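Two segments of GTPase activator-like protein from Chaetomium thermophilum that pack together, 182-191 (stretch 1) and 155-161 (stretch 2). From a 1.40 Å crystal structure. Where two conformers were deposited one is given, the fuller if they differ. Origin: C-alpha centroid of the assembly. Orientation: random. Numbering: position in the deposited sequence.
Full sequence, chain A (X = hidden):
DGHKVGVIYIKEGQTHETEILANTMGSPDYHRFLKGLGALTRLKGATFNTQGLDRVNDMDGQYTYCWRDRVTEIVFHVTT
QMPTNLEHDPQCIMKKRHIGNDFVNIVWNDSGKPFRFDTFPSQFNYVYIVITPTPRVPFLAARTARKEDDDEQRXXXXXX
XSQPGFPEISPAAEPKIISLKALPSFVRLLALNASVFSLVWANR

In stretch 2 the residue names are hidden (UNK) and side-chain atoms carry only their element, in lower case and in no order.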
# COMPACT_ATOMS: atom_id res chain seq x y z
N ALA A 182 7.24 -6.27 13.73
CA ALA A 182 6.38 -5.19 14.16
C ALA A 182 5.73 -4.43 13.04
O ALA A 182 4.76 -3.68 13.24
CB ALA A 182 7.17 -4.22 15.00
N LEU A 183 6.24 -4.63 11.85
CA LEU A 183 5.88 -3.79 10.71
C LEU A 183 4.40 -3.77 10.31
O LEU A 183 3.85 -2.70 10.12
CB LEU A 183 6.81 -4.11 9.54
CG LEU A 183 6.59 -3.20 8.34
CD1 LEU A 183 6.98 -1.73 8.68
CD2 LEU A 183 7.41 -3.76 7.15
N PRO A 184 3.77 -4.95 10.17
CA PRO A 184 2.40 -4.83 9.67
C PRO A 184 1.46 -4.11 10.64
O PRO A 184 0.63 -3.30 10.19
CB PRO A 184 1.95 -6.30 9.54
CG PRO A 184 3.16 -7.14 9.62
CD PRO A 184 4.27 -6.33 10.22
N SER A 185 1.54 -4.36 11.93
CA SER A 185 0.67 -3.64 12.85
C SER A 185 0.99 -2.15 12.88
O SER A 185 0.07 -1.31 13.02
CB SER A 185 0.69 -4.27 14.24
OG SER A 185 1.95 -4.19 14.82
N PHE A 186 2.28 -1.79 12.82
CA PHE A 186 2.68 -0.41 12.85
C PHE A 186 2.15 0.35 11.62
O PHE A 186 1.55 1.42 11.74
CB PHE A 186 4.20 -0.31 12.94
CG PHE A 186 4.73 1.08 13.06
CD1 PHE A 186 4.63 1.77 14.23
CD2 PHE A 186 5.40 1.67 12.03
CE1 PHE A 186 5.15 3.06 14.36
CE2 PHE A 186 5.91 2.95 12.15
CZ PHE A 186 5.77 3.63 13.31
N VAL A 187 2.35 -0.22 10.44
CA VAL A 187 1.91 0.41 9.22
C VAL A 187 0.37 0.44 9.17
O VAL A 187 -0.20 1.45 8.71
CB VAL A 187 2.51 -0.32 8.00
CG1 VAL A 187 1.82 0.11 6.73
CG2 VAL A 187 3.97 -0.01 7.93
N ARG A 188 -0.29 -0.60 9.64
CA ARG A 188 -1.73 -0.58 9.57
C ARG A 188 -2.26 0.52 10.47
O ARG A 188 -3.18 1.25 10.07
CB ARG A 188 -2.29 -1.97 9.97
CG ARG A 188 -3.71 -2.19 9.61
CD ARG A 188 -4.20 -3.56 10.02
NE ARG A 188 -3.66 -4.04 11.27
CZ ARG A 188 -2.89 -5.11 11.43
NH1 ARG A 188 -2.50 -5.93 10.43
NH2 ARG A 188 -2.48 -5.32 12.63
N LEU A 189 -1.71 0.73 11.68
CA LEU A 189 -2.13 1.83 12.52
C LEU A 189 -1.86 3.19 11.86
O LEU A 189 -2.73 4.09 11.86
CB LEU A 189 -1.44 1.73 13.90
CG LEU A 189 -1.96 2.76 14.86
CD1 LEU A 189 -3.43 2.61 15.01
CD2 LEU A 189 -1.22 2.61 16.22
N LEU A 190 -0.68 3.37 11.26
CA LEU A 190 -0.43 4.62 10.55
C LEU A 190 -1.45 4.81 9.43
O LEU A 190 -1.91 5.94 9.24
CB LEU A 190 0.96 4.62 9.90
CG LEU A 190 2.18 4.64 10.80
CD1 LEU A 190 3.48 4.62 9.98
CD2 LEU A 190 2.16 5.87 11.64
N ALA A 191 -1.76 3.76 8.70
CA ALA A 191 -2.69 3.89 7.57
C ALA A 191 -4.07 4.24 8.07
O ALA A 191 -4.79 5.09 7.46
CB ALA A 191 -2.70 2.62 6.77
N UNK A 155 15.17 -5.24 9.65
CA UNK A 155 14.49 -3.98 9.84
C UNK A 155 14.22 -3.25 8.56
O UNK A 155 14.90 -3.51 7.52
c UNK A 155 15.68 -4.84 14.70
c UNK A 155 14.72 -3.88 14.46
c UNK A 155 15.47 -3.69 12.17
c UNK A 155 15.30 -3.09 10.80
c UNK A 155 16.56 -5.23 13.68
c UNK A 155 14.61 -3.29 13.20
c UNK A 155 16.44 -4.63 12.43
N UNK A 156 13.26 -2.33 8.64
CA UNK A 156 12.99 -1.38 7.55
C UNK A 156 12.90 0.02 8.17
O UNK A 156 12.75 0.19 9.38
c UNK A 156 10.50 -1.53 7.74
c UNK A 156 11.67 -1.68 6.82
c UNK A 156 11.70 -3.10 6.23
N UNK A 157 13.03 1.03 7.33
CA UNK A 157 12.70 2.39 7.64
C UNK A 157 11.31 2.69 7.22
O UNK A 157 10.90 2.25 6.13
c UNK A 157 15.14 3.08 7.38
s UNK A 157 15.50 3.01 9.16
c UNK A 157 13.68 3.33 6.98
c UNK A 157 14.90 4.62 9.58
N UNK A 158 10.55 3.39 8.04
CA UNK A 158 9.19 3.80 7.72
C UNK A 158 9.11 5.30 7.81
O UNK A 158 9.53 5.86 8.84
c UNK A 158 8.17 1.68 8.65
c UNK A 158 8.11 3.18 8.67
c UNK A 158 6.74 3.67 8.25
N UNK A 159 8.67 5.96 6.76
CA UNK A 159 8.56 7.42 6.68
C UNK A 159 7.22 7.81 6.12
O UNK A 159 6.71 7.19 5.14
c UNK A 159 9.67 9.48 5.60
n UNK A 159 10.87 11.26 4.42
o UNK A 159 11.82 9.24 4.50
c UNK A 159 9.66 7.96 5.78
c UNK A 159 10.89 9.99 4.79
N UNK A 160 6.57 8.79 6.69
CA UNK A 160 5.31 9.27 6.16
C UNK A 160 5.62 10.50 5.34
O UNK A 160 6.37 11.42 5.81
c UNK A 160 4.03 8.32 8.05
c UNK A 160 2.98 10.16 6.75
c UNK A 160 4.29 9.53 7.27
N UNK A 161 5.08 10.58 4.13
CA UNK A 161 5.24 11.73 3.24
C UNK A 161 3.87 12.22 2.89
O UNK A 161 3.05 11.43 2.44
c UNK A 161 7.41 10.96 2.22
s UNK A 161 8.28 10.56 0.72
c UNK A 161 6.00 11.37 1.97
c UNK A 161 8.00 11.96 -0.33

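Position 155 opens the strand with seven side-chain carbons and no heteroatom: one carbon joins the backbone to a closed ring of six. A six-membered carbon ring on a single methylene, without a hydroxyl oxygen, identifies Phe155. Its ring stays out of reach of stretch 1, so it takes no part in this packing.

At position 156 the side chain holds three carbons, one bonded to the backbone and carrying the other two. The CA-to-CB bond points toward the helix, and one of the two terminal carbons comes within reach of Leu183. Branching at CB with two methyls and no oxygen makes this Val156; its CG2 lies 3.6 Å from CD1 of Leu183. A short, branched hydrocarbon suits this buried site, and CB branching is well tolerated in an extended backbone.

Position 157 has an unbranched chain of two carbons, a sulfur and a final carbon. That thioether is Met157. It touches nothing on stretch 1, because its CA-to-CB bond points away from the helix, as the alternation of a strand requires after an inward neighbour.

Position 158 again shows three carbons, the first carrying the other two, and again points toward the helix. Three carbons branched at CB, with no heteroatom, make this Val158; it meets Leu183, Phe186 and Leu190, more partners than any other position of the strand. Here chi1 is t. CG2 lies 3.6 Å from Leu183 CD1, while CG1 is 3.8 Å from Leu190 CD1 and 4.1 Å from Phe186 CE2. The last contact is made at the edge of the phenyl ring, near its plane. Two methyls spread from one CB allow a compact residue to meet three larger side chains.

Position 159 carries three carbons in a row, the third bearing one oxygen and one nitrogen. The terminal amide on a chain of this length is that of Gln159. Its CA-to-CB bond points away from the helix, and the residue is exposed, a setting where a polar amide can meet solvent without burial cost.

Position 160 returns to three carbons branched at the first, directed toward the helix and within reach of Leu190. This is Val160, with its CG2 4.2 Å from Leu190 CD1, a looser apolar contact than those before it.

Position 161 has two carbons, a sulfur and a last carbon, unbranched, and so is Met161. Its side chain is out of reach of stretch 1.

The contact works by matching two periodicities. Every second residue of the strand, Val156, Val158 and Val160, faces the helix, while Leu183, Phe186 and Leu190 point back from it. The two axes run almost parallel, 2° apart, so Leu183 pairs near Val156 and Leu190 near Val160, with Val158 between. Backbone hydrogen bonds such as Val187 N to Leu183 O, 2.9 Å, keep the helix regular. No hydrogen bond crosses the interface: apolar side chains form it, burying 231 Å² in all.

Stretch 2 155-161: FVMVQVM
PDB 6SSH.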